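Local atomic coordinates of pyruvate kinase 1 (Trypanosoma brucei brucei, PDB entry 4KCT), a protein that catalyses the transfer of a phosphoryl group from phosphoenolpyruvate to ADP, giving pyruvate and ATP, and also has an intrinsic oxaloacetate decarboxylase activity. Residues A[142-147]-A[170-175]; A[320-325]-A[352-357]; A[437-442]-A[462-467]. One frame throughout, in Å; residues are numbered along the deposited sequence.

Contact 1 of 3, residues A[142-147]-A[170-175]; sequences IYVDDG and HRLTDR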
loop_
_atom_site.group_PDB
_atom_site.type_symbol
_atom_site.label_atom_id
_atom_site.label_comp_id
_atom_site.label_asym_id
_atom_site.label_seq_id
_atom_site.Cartn_x
_atom_site.Cartn_y
_atom_site.Cartn_z
ATOM N N ILE A 142 -20.760 29.539 -29.816
ATOM C CA ILE A 142 -22.075 29.660 -29.256
ATOM C C ILE A 142 -22.882 28.474 -29.719
ATOM O O ILE A 142 -22.900 28.168 -30.899
ATOM C CB ILE A 142 -22.755 30.962 -29.726
ATOM C CG1 ILE A 142 -21.989 32.178 -29.190
ATOM C CG2 ILE A 142 -24.210 30.986 -29.287
ATOM C CD1 ILE A 142 -22.392 33.505 -29.839
ATOM N N TYR A 143 -23.532 27.794 -28.785
ATOM C CA TYR A 143 -24.350 26.650 -29.112
ATOM C C TYR A 143 -25.799 27.086 -29.101
ATOM O O TYR A 143 -26.237 27.783 -28.175
ATOM C CB TYR A 143 -24.149 25.542 -28.068
ATOM C CG TYR A 143 -22.780 24.868 -28.120
ATOM C CD1 TYR A 143 -22.389 23.955 -27.124
ATOM C CD2 TYR A 143 -21.895 25.103 -29.182
ATOM C CE1 TYR A 143 -21.133 23.340 -27.159
ATOM C CE2 TYR A 143 -20.618 24.532 -29.195
ATOM C CZ TYR A 143 -20.262 23.614 -28.210
ATOM O OH TYR A 143 -19.008 23.020 -28.241
ATOM N N VAL A 144 -26.577 26.573 -30.041
ATOM C CA VAL A 144 -27.975 26.931 -30.120
ATOM C C VAL A 144 -28.837 25.670 -30.155
ATOM O O VAL A 144 -28.458 24.670 -30.764
ATOM C CB VAL A 144 -28.249 27.815 -31.359
ATOM C CG1 VAL A 144 -29.601 28.495 -31.244
ATOM C CG2 VAL A 144 -27.127 28.850 -31.533
ATOM N N ASP A 145 -29.950 25.701 -29.419
ATOM C CA ASP A 145 -30.938 24.651 -29.456
ATOM C C ASP A 145 -30.395 23.378 -28.822
ATOM O O ASP A 145 -30.134 22.385 -29.506
ATOM C CB ASP A 145 -31.408 24.394 -30.888
ATOM C CG ASP A 145 -32.817 23.866 -30.941
ATOM O OD1 ASP A 145 -33.419 23.665 -29.864
ATOM O OD2 ASP A 145 -33.333 23.670 -32.050
ATOM N N ASP A 146 -30.012 23.507 -27.559
ATOM C CA ASP A 146 -29.434 22.408 -26.802
ATOM C C ASP A 146 -28.258 21.773 -27.516
ATOM O O ASP A 146 -28.124 20.553 -27.520
ATOM C CB ASP A 146 -30.496 21.355 -26.490
ATOM C CG ASP A 146 -31.185 21.603 -25.169
ATOM O OD1 ASP A 146 -31.156 20.703 -24.308
ATOM O OD2 ASP A 146 -31.717 22.716 -24.970
ATOM N N GLY A 147 -27.405 22.609 -28.108
ATOM C CA GLY A 147 -26.131 22.163 -28.649
ATOM C C GLY A 147 -26.201 21.692 -30.089
ATOM O O GLY A 147 -25.179 21.363 -30.680
ATOM N N HIS A 170 -29.185 23.627 -39.754
ATOM C CA HIS A 170 -30.202 23.632 -38.712
ATOM C C HIS A 170 -31.306 24.609 -39.014
ATOM O O HIS A 170 -31.083 25.630 -39.663
ATOM C CB HIS A 170 -29.586 23.944 -37.354
ATOM C CG HIS A 170 -30.438 23.510 -36.189
ATOM N ND1 HIS A 170 -30.954 22.266 -36.092
ATOM C CD2 HIS A 170 -30.950 24.229 -35.111
ATOM C CE1 HIS A 170 -31.730 22.188 -34.997
ATOM N NE2 HIS A 170 -31.684 23.370 -34.370
ATOM N N ARG A 171 -32.501 24.312 -38.506
ATOM C CA ARG A 171 -33.656 25.209 -38.615
ATOM C C ARG A 171 -33.986 25.722 -37.225
ATOM O O ARG A 171 -34.244 24.929 -36.315
ATOM C CB ARG A 171 -34.882 24.444 -39.162
ATOM C CG ARG A 171 -36.086 25.343 -39.428
ATOM C CD ARG A 171 -37.261 24.572 -40.037
ATOM N NE ARG A 171 -37.906 23.719 -39.045
ATOM C CZ ARG A 171 -39.031 24.026 -38.405
ATOM N NH1 ARG A 171 -39.710 25.122 -38.720
ATOM N NH2 ARG A 171 -39.512 23.201 -37.494
ATOM N N LEU A 172 -33.901 27.029 -37.029
ATOM C CA LEU A 172 -34.261 27.605 -35.741
ATOM C C LEU A 172 -35.726 28.024 -35.754
ATOM O O LEU A 172 -36.180 28.635 -36.703
ATOM C CB LEU A 172 -33.371 28.819 -35.423
ATOM C CG LEU A 172 -31.931 28.511 -35.032
ATOM C CD1 LEU A 172 -31.227 29.798 -34.598
ATOM C CD2 LEU A 172 -31.901 27.471 -33.917
ATOM N N THR A 173 -36.434 27.744 -34.667
ATOM C CA THR A 173 -37.722 28.390 -34.393
ATOM C C THR A 173 -37.570 29.420 -33.244
ATOM O O THR A 173 -36.457 29.657 -32.752
ATOM C CB THR A 173 -38.800 27.347 -34.031
ATOM O OG1 THR A 173 -38.332 26.552 -32.939
ATOM C CG2 THR A 173 -39.087 26.414 -35.238
ATOM N N ASP A 174 -38.684 30.017 -32.819
ATOM C CA ASP A 174 -38.641 31.123 -31.856
ATOM C C ASP A 174 -38.011 30.698 -30.509
ATOM O O ASP A 174 -38.335 29.641 -29.969
ATOM C CB ASP A 174 -40.049 31.678 -31.619
ATOM C CG ASP A 174 -40.553 32.562 -32.778
ATOM O OD1 ASP A 174 -39.778 32.825 -33.735
ATOM O OD2 ASP A 174 -41.727 33.018 -32.702
ATOM N N ARG A 175 -37.183 31.571 -29.942
ATOM C CA ARG A 175 -36.704 31.430 -28.545
ATOM C C ARG A 175 -36.105 30.051 -28.232
ATOM O O ARG A 175 -36.469 29.442 -27.228
ATOM C CB ARG A 175 -37.833 31.728 -27.545
ATOM C CG ARG A 175 -38.402 33.130 -27.646
ATOM C CD ARG A 175 -38.521 33.799 -26.285
ATOM N NE ARG A 175 -39.545 34.843 -26.307
ATOM C CZ ARG A 175 -39.311 36.142 -26.514
ATOM N NH1 ARG A 175 -38.065 36.606 -26.606
ATOM N NH2 ARG A 175 -40.327 36.989 -26.577
HETATM O O HOH W 1 -35.170 25.000 -33.559
#
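Within the small all-beta domain (B domain) of pyruvate kinase, the turn after strand 141-144 meets strand 170-173 through a His-carboxylate hydrogen bond between His170 and Asp145. His170 NE2 donates to Asp145 OD2 over 2.9 Å, and the bond is nearly straight, with an N-H...O angle of 164°. The carboxylate oxygen lies in the plane of the imidazole, whereas the nitrogen reaches it on its anti side; the two flat groups are turned 57° apart. Placing CG anti to the backbone N (chi1 -152°) brings the Asp145 carboxylate up to the ring edge.

The same oxygen accepts a second hydrogen bond, from a water molecule (Asp145 OD2 to water O 2.7 Å). This water also donates to Arg171 O and accepts from Thr173 N, which joins the aspartate to the strand backbone. Beside this polar group Val144 CG1 meets Leu172 CD2 at 3.7 Å, the two side chains crossing at about a right angle, and Met149 of the neighbouring strand touches both.

Two donors on OD2 would be expected to stabilise the negative charge of Asp145, and the nearby carboxylate would tend to favour a protonated His170.

Contact 2 of 3, residues A[320-325]-A[352-357]; sequences AVLNGA and VEAQSA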
loop_
_atom_site.group_PDB
_atom_site.type_symbol
_atom_site.label_atom_id
_atom_site.label_comp_id
_atom_site.label_asym_id
_atom_site.label_seq_id
_atom_site.Cartn_x
_atom_site.Cartn_y
_atom_site.Cartn_z
ATOM N N ALA A 320 -21.967 4.199 -12.485
ATOM C CA ALA A 320 -22.332 5.287 -11.555
ATOM C C ALA A 320 -22.322 4.771 -10.108
ATOM O O ALA A 320 -21.760 5.412 -9.210
ATOM C CB ALA A 320 -23.713 5.895 -11.908
ATOM N N VAL A 321 -22.814 3.559 -9.913
ATOM C CA VAL A 321 -22.777 2.953 -8.577
ATOM C C VAL A 321 -21.329 2.631 -8.132
ATOM O O VAL A 321 -20.892 3.027 -7.033
ATOM C CB VAL A 321 -23.605 1.668 -8.550
ATOM C CG1 VAL A 321 -23.318 0.886 -7.273
ATOM C CG2 VAL A 321 -25.092 2.018 -8.682
ATOM N N LEU A 322 -20.552 2.035 -9.035
ATOM C CA LEU A 322 -19.126 1.747 -8.745
ATOM C C LEU A 322 -18.319 3.026 -8.536
ATOM O O LEU A 322 -17.373 3.043 -7.740
ATOM C CB LEU A 322 -18.493 0.935 -9.886
ATOM C CG LEU A 322 -19.057 -0.496 -10.073
ATOM C CD1 LEU A 322 -18.505 -1.171 -11.337
ATOM C CD2 LEU A 322 -18.773 -1.353 -8.851
ATOM N N ASN A 323 -18.658 4.082 -9.275
ATOM C CA ASN A 323 -18.007 5.395 -9.056
ATOM C C ASN A 323 -18.196 5.880 -7.601
ATOM O O ASN A 323 -17.477 6.776 -7.168
ATOM C CB ASN A 323 -18.600 6.483 -9.966
ATOM C CG ASN A 323 -18.139 6.386 -11.421
ATOM O OD1 ASN A 323 -18.731 7.037 -12.283
ATOM N ND2 ASN A 323 -17.061 5.626 -11.693
ATOM N N GLY A 324 -19.348 5.543 -7.008
ATOM C CA GLY A 324 -19.628 5.955 -5.623
ATOM C C GLY A 324 -20.895 6.777 -5.433
ATOM O O GLY A 324 -21.113 7.349 -4.367
ATOM N N ALA A 325 -21.716 6.863 -6.472
ATOM C CA ALA A 325 -22.930 7.686 -6.399
ATOM C C ALA A 325 -23.892 7.075 -5.365
ATOM O O ALA A 325 -24.053 5.859 -5.325
ATOM C CB ALA A 325 -23.608 7.740 -7.769
ATOM N N VAL A 352 -28.025 -3.401 -7.679
ATOM C CA VAL A 352 -27.668 -4.557 -6.836
ATOM C C VAL A 352 -26.471 -5.362 -7.344
ATOM O O VAL A 352 -25.598 -5.765 -6.541
ATOM C CB VAL A 352 -28.889 -5.463 -6.563
ATOM C CG1 VAL A 352 -28.438 -6.818 -6.012
ATOM C CG2 VAL A 352 -29.836 -4.772 -5.585
ATOM N N GLU A 353 -26.401 -5.600 -8.666
ATOM C CA GLU A 353 -25.242 -6.293 -9.234
ATOM C C GLU A 353 -23.955 -5.485 -8.991
ATOM O O GLU A 353 -22.927 -6.049 -8.624
ATOM C CB GLU A 353 -25.402 -6.536 -10.746
ATOM C CG GLU A 353 -26.406 -7.599 -11.108
ATOM C CD GLU A 353 -25.933 -9.006 -10.789
ATOM O OE1 GLU A 353 -26.779 -9.917 -10.796
ATOM O OE2 GLU A 353 -24.708 -9.217 -10.662
ATOM N N ALA A 354 -24.002 -4.184 -9.279
ATOM C CA ALA A 354 -22.833 -3.306 -9.084
ATOM C C ALA A 354 -22.386 -3.279 -7.611
ATOM O O ALA A 354 -21.230 -3.470 -7.313
ATOM C CB ALA A 354 -23.155 -1.884 -9.545
ATOM N N GLN A 355 -23.343 -3.095 -6.712
ATOM C CA GLN A 355 -23.119 -3.220 -5.261
ATOM C C GLN A 355 -22.445 -4.545 -4.876
ATOM O O GLN A 355 -21.422 -4.549 -4.183
ATOM C CB GLN A 355 -24.472 -3.085 -4.538
ATOM C CG GLN A 355 -24.459 -3.406 -3.044
ATOM C CD GLN A 355 -25.854 -3.358 -2.454
ATOM O OE1 GLN A 355 -26.775 -2.783 -3.052
ATOM N NE2 GLN A 355 -26.023 -3.952 -1.274
ATOM N N SER A 356 -22.931 -5.656 -5.445
ATOM C CA SER A 356 -22.395 -6.981 -5.104
ATOM C C SER A 356 -20.974 -7.172 -5.655
ATOM O O SER A 356 -20.231 -8.019 -5.186
ATOM C CB SER A 356 -23.312 -8.097 -5.647
ATOM O OG SER A 356 -24.648 -7.952 -5.159
ATOM N N ALA A 357 -20.658 -6.453 -6.718
ATOM C CA ALA A 357 -19.326 -6.495 -7.321
ATOM C C ALA A 357 -18.312 -5.529 -6.677
ATOM O O ALA A 357 -17.142 -5.498 -7.067
ATOM C CB ALA A 357 -19.418 -6.236 -8.823
#
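Two outer helices of the (beta/alpha)8 barrel, 311-323 and 340-356, come together near their C-terminal ends, where Val321 and Leu322 close on Ala354. They flank the last barrel strand, 327-330, in the chain, so the contact joins consecutive helices of the shell. The backbones approach closely, with Leu322 CA and Ala354 CA 6.3 Å apart, a spacing that the small methyl of Ala354 allows.

Val321 is directed toward the other helix. Its CG1 branch lies anti to the backbone N (chi1 167°) and meets Ala354 CB at 3.6 Å, and the same methyl continues to Gln355 N at 4.0 Å. Leu322 starts out along the interface, but its CD2 branch comes over to Ala354 O, 3.6 Å away, while Leu322 CG stays 4.4 Å from Ala354 CB. Ala354 is thus touched by the valine at its methyl; the leucine meets its carbonyl oxygen and approaches the methyl only loosely. No hydrogen bond crosses between the two segments; the contact is van der Waals in character.

Around it, Leu322 also packs on Met280 of a second subunit, and Glu353 forms a salt bridge with Lys274 of that subunit, which places this edge of the barrel at a subunit interface. The amide of Gln355 turns to the N-terminal part of its own chain, where Ala21 N and His19 O are its partners.

Both helix ends are tied up. Gly324 closes helix 311-323 in a Schellman motif with positive phi (123°), with Ala325 N bonded to Ala320 O and Gly324 N, weakly, to Val321 O. In the other helix, Ser356 OG, which also bonds to Ala17 N, donates back to Val352 O at 2.8 Å.

Contact 3 of 3, residues A[437-442]-A[462-467]; sequences SVVSVF and LDFAKK
In the C-terminal alpha/beta domain of pyruvate kinase, the region that also binds fructose 2,6-bisphosphate, helix 455-467 packs across strand 438-442, an outermost strand of the central five-stranded sheet within the chain. The axes of strand 438-442 and of helix segment 462-467 come within 10.0 Å of each other, and their N-to-C directions differ by 122°. One aromatic side chain, Phe464, spans this gap and makes every contact of the helix segment with the strand.

Phe464 has CG anti to its backbone N (chi1 -179°), which sends the ring out from the helix onto two valines that sit two residues apart in the strand and face the same way. Val441 lies over one face: its CG2 methyl is 3.3 Å from the ring centroid and only 11° off the ring normal, a centred CH-pi contact. The two side chains slide past each other in opposite directions, and the methyl rests above the middle of the ring.

Val439 approaches differently. It crosses the phenylalanine at about a right angle and places CG1 at the ring edge, in the plane, where Val439 CG1 lies 3.5 Å from Phe464 CE2. One ring is therefore packed in two perpendicular directions, which would be expected to limit its tilt.

No hydrogen bond links the two segments. Phe464 also touches Ile420 of the adjoining strand 419-423, and Val439 reaches Tyr470 in the loop beyond the helix, extending the apolar layer on this side of the sheet. The same Val439 CG1 methyl also lies 3.6 Å from Phe464 CZ, at the outer end of the ring.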
loop_
_atom_site.group_PDB
_atom_site.type_symbol
_atom_site.label_atom_id
_atom_site.label_comp_id
_atom_site.label_asym_id
_atom_site.label_seq_id
_atom_site.Cartn_x
_atom_site.Cartn_y
_atom_site.Cartn_z
ATOM N N SER A 437 -27.759 3.194 1.530
ATOM C CA SER A 437 -27.864 2.143 2.610
ATOM C C SER A 437 -28.921 2.379 3.685
ATOM O O SER A 437 -29.242 1.468 4.431
ATOM C CB SER A 437 -26.518 1.919 3.314
ATOM O OG SER A 437 -25.501 1.722 2.369
ATOM N N VAL A 438 -29.366 3.620 3.846
ATOM C CA VAL A 438 -30.177 3.993 5.010
ATOM C C VAL A 438 -31.614 3.580 4.797
ATOM O O VAL A 438 -32.136 3.686 3.672
ATOM C CB VAL A 438 -30.110 5.515 5.309
ATOM C CG1 VAL A 438 -31.058 5.873 6.443
ATOM C CG2 VAL A 438 -28.687 5.890 5.702
ATOM N N VAL A 439 -32.186 2.947 5.823
ATOM C CA VAL A 439 -33.606 2.620 5.848
ATOM C C VAL A 439 -34.170 3.207 7.147
ATOM O O VAL A 439 -33.631 2.949 8.221
ATOM C CB VAL A 439 -33.815 1.085 5.842
ATOM C CG1 VAL A 439 -35.301 0.747 5.916
ATOM C CG2 VAL A 439 -33.209 0.475 4.577
ATOM N N SER A 440 -35.202 4.045 7.037
ATOM C CA SER A 440 -35.669 4.841 8.181
ATOM C C SER A 440 -36.906 4.281 8.852
ATOM O O SER A 440 -37.771 3.677 8.192
ATOM C CB SER A 440 -35.932 6.273 7.745
ATOM O OG SER A 440 -34.706 6.902 7.418
ATOM N N VAL A 441 -36.962 4.430 10.176
ATOM C CA VAL A 441 -38.143 4.083 10.950
ATOM C C VAL A 441 -38.484 5.267 11.822
ATOM O O VAL A 441 -37.606 5.830 12.477
ATOM C CB VAL A 441 -37.887 2.878 11.892
ATOM C CG1 VAL A 441 -39.211 2.355 12.431
ATOM C CG2 VAL A 441 -37.164 1.786 11.157
ATOM N N PHE A 442 -39.757 5.632 11.860
ATOM C CA PHE A 442 -40.174 6.797 12.612
ATOM C C PHE A 442 -40.514 6.433 14.062
ATOM O O PHE A 442 -41.315 5.527 14.313
ATOM C CB PHE A 442 -41.381 7.428 11.933
ATOM C CG PHE A 442 -41.952 8.604 12.675
ATOM C CD1 PHE A 442 -41.173 9.724 12.931
ATOM C CD2 PHE A 442 -43.285 8.597 13.091
ATOM C CE1 PHE A 442 -41.726 10.842 13.562
ATOM C CE2 PHE A 442 -43.841 9.699 13.711
ATOM C CZ PHE A 442 -43.057 10.817 13.968
ATOM N N LEU A 462 -34.370 -2.439 16.463
ATOM C CA LEU A 462 -34.042 -3.876 16.447
ATOM C C LEU A 462 -35.250 -4.742 16.039
ATOM O O LEU A 462 -35.103 -5.743 15.326
ATOM C CB LEU A 462 -33.504 -4.314 17.815
ATOM C CG LEU A 462 -32.128 -3.726 18.199
ATOM C CD1 LEU A 462 -31.679 -4.176 19.594
ATOM C CD2 LEU A 462 -31.061 -4.029 17.155
ATOM N N ASP A 463 -36.440 -4.331 16.450
ATOM C CA ASP A 463 -37.675 -5.013 16.015
ATOM C C ASP A 463 -37.873 -4.843 14.526
ATOM O O ASP A 463 -38.253 -5.787 13.821
ATOM C CB ASP A 463 -38.889 -4.455 16.747
ATOM C CG ASP A 463 -39.003 -4.973 18.178
ATOM O OD1 ASP A 463 -38.259 -5.914 18.552
ATOM O OD2 ASP A 463 -39.735 -4.349 18.965
ATOM N N PHE A 464 -37.581 -3.643 14.037
ATOM C CA PHE A 464 -37.665 -3.374 12.615
ATOM C C PHE A 464 -36.682 -4.229 11.822
ATOM O O PHE A 464 -37.051 -4.822 10.812
ATOM C CB PHE A 464 -37.473 -1.885 12.336
ATOM C CG PHE A 464 -37.564 -1.516 10.891
ATOM C CD1 PHE A 464 -38.801 -1.200 10.313
ATOM C CD2 PHE A 464 -36.408 -1.321 10.142
ATOM C CE1 PHE A 464 -38.881 -0.740 8.996
ATOM C CE2 PHE A 464 -36.481 -0.883 8.824
ATOM C CZ PHE A 464 -37.723 -0.602 8.246
ATOM N N ALA A 465 -35.437 -4.327 12.288
ATOM C CA ALA A 465 -34.454 -5.191 11.619
ATOM C C ALA A 465 -34.958 -6.631 11.475
ATOM O O ALA A 465 -34.697 -7.286 10.462
ATOM C CB ALA A 465 -33.109 -5.179 12.362
ATOM N N LYS A 466 -35.555 -7.159 12.536
ATOM C CA LYS A 466 -36.065 -8.549 12.524
ATOM C C LYS A 466 -37.243 -8.680 11.562
ATOM O O LYS A 466 -37.280 -9.582 10.731
ATOM C CB LYS A 466 -36.503 -8.982 13.936
ATOM C CG LYS A 466 -35.356 -9.307 14.874
ATOM C CD LYS A 466 -35.854 -9.880 16.195
ATOM C CE LYS A 466 -36.218 -11.341 16.054
ATOM N NZ LYS A 466 -36.587 -11.931 17.371
ATOM N N LYS A 467 -38.192 -7.755 11.673
ATOM C CA LYS A 467 -39.401 -7.792 10.871
ATOM C C LYS A 467 -39.099 -7.649 9.377
ATOM O O LYS A 467 -39.670 -8.351 8.548
ATOM C CB LYS A 467 -40.375 -6.704 11.340
ATOM C CG LYS A 467 -41.443 -6.332 10.324
ATOM C CD LYS A 467 -42.828 -6.305 10.950
ATOM C CE LYS A 467 -43.872 -5.848 9.935
ATOM N NZ LYS A 467 -45.105 -6.681 9.998
#

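The three contacts fall in three parts of the subunit: contact 1 in the small beta domain, contact 2 in the helical shell of the barrel and contact 3 in the C-terminal domain. Contacts 1 and 3 lie on opposite sides of the chain's centre, 51 Å apart between centres, whereas contacts 2 and 3 come within about 7 Å at their nearest atoms. Contacts 1 and 2 are partly buried and both touch a second subunit; contact 3 is a surface contact within one chain. Contact 1 combines a charged hydrogen bond and a bridging water with one apolar pair, contact 2 is aliphatic, and contact 3 sets an aromatic ring against aliphatic methyls.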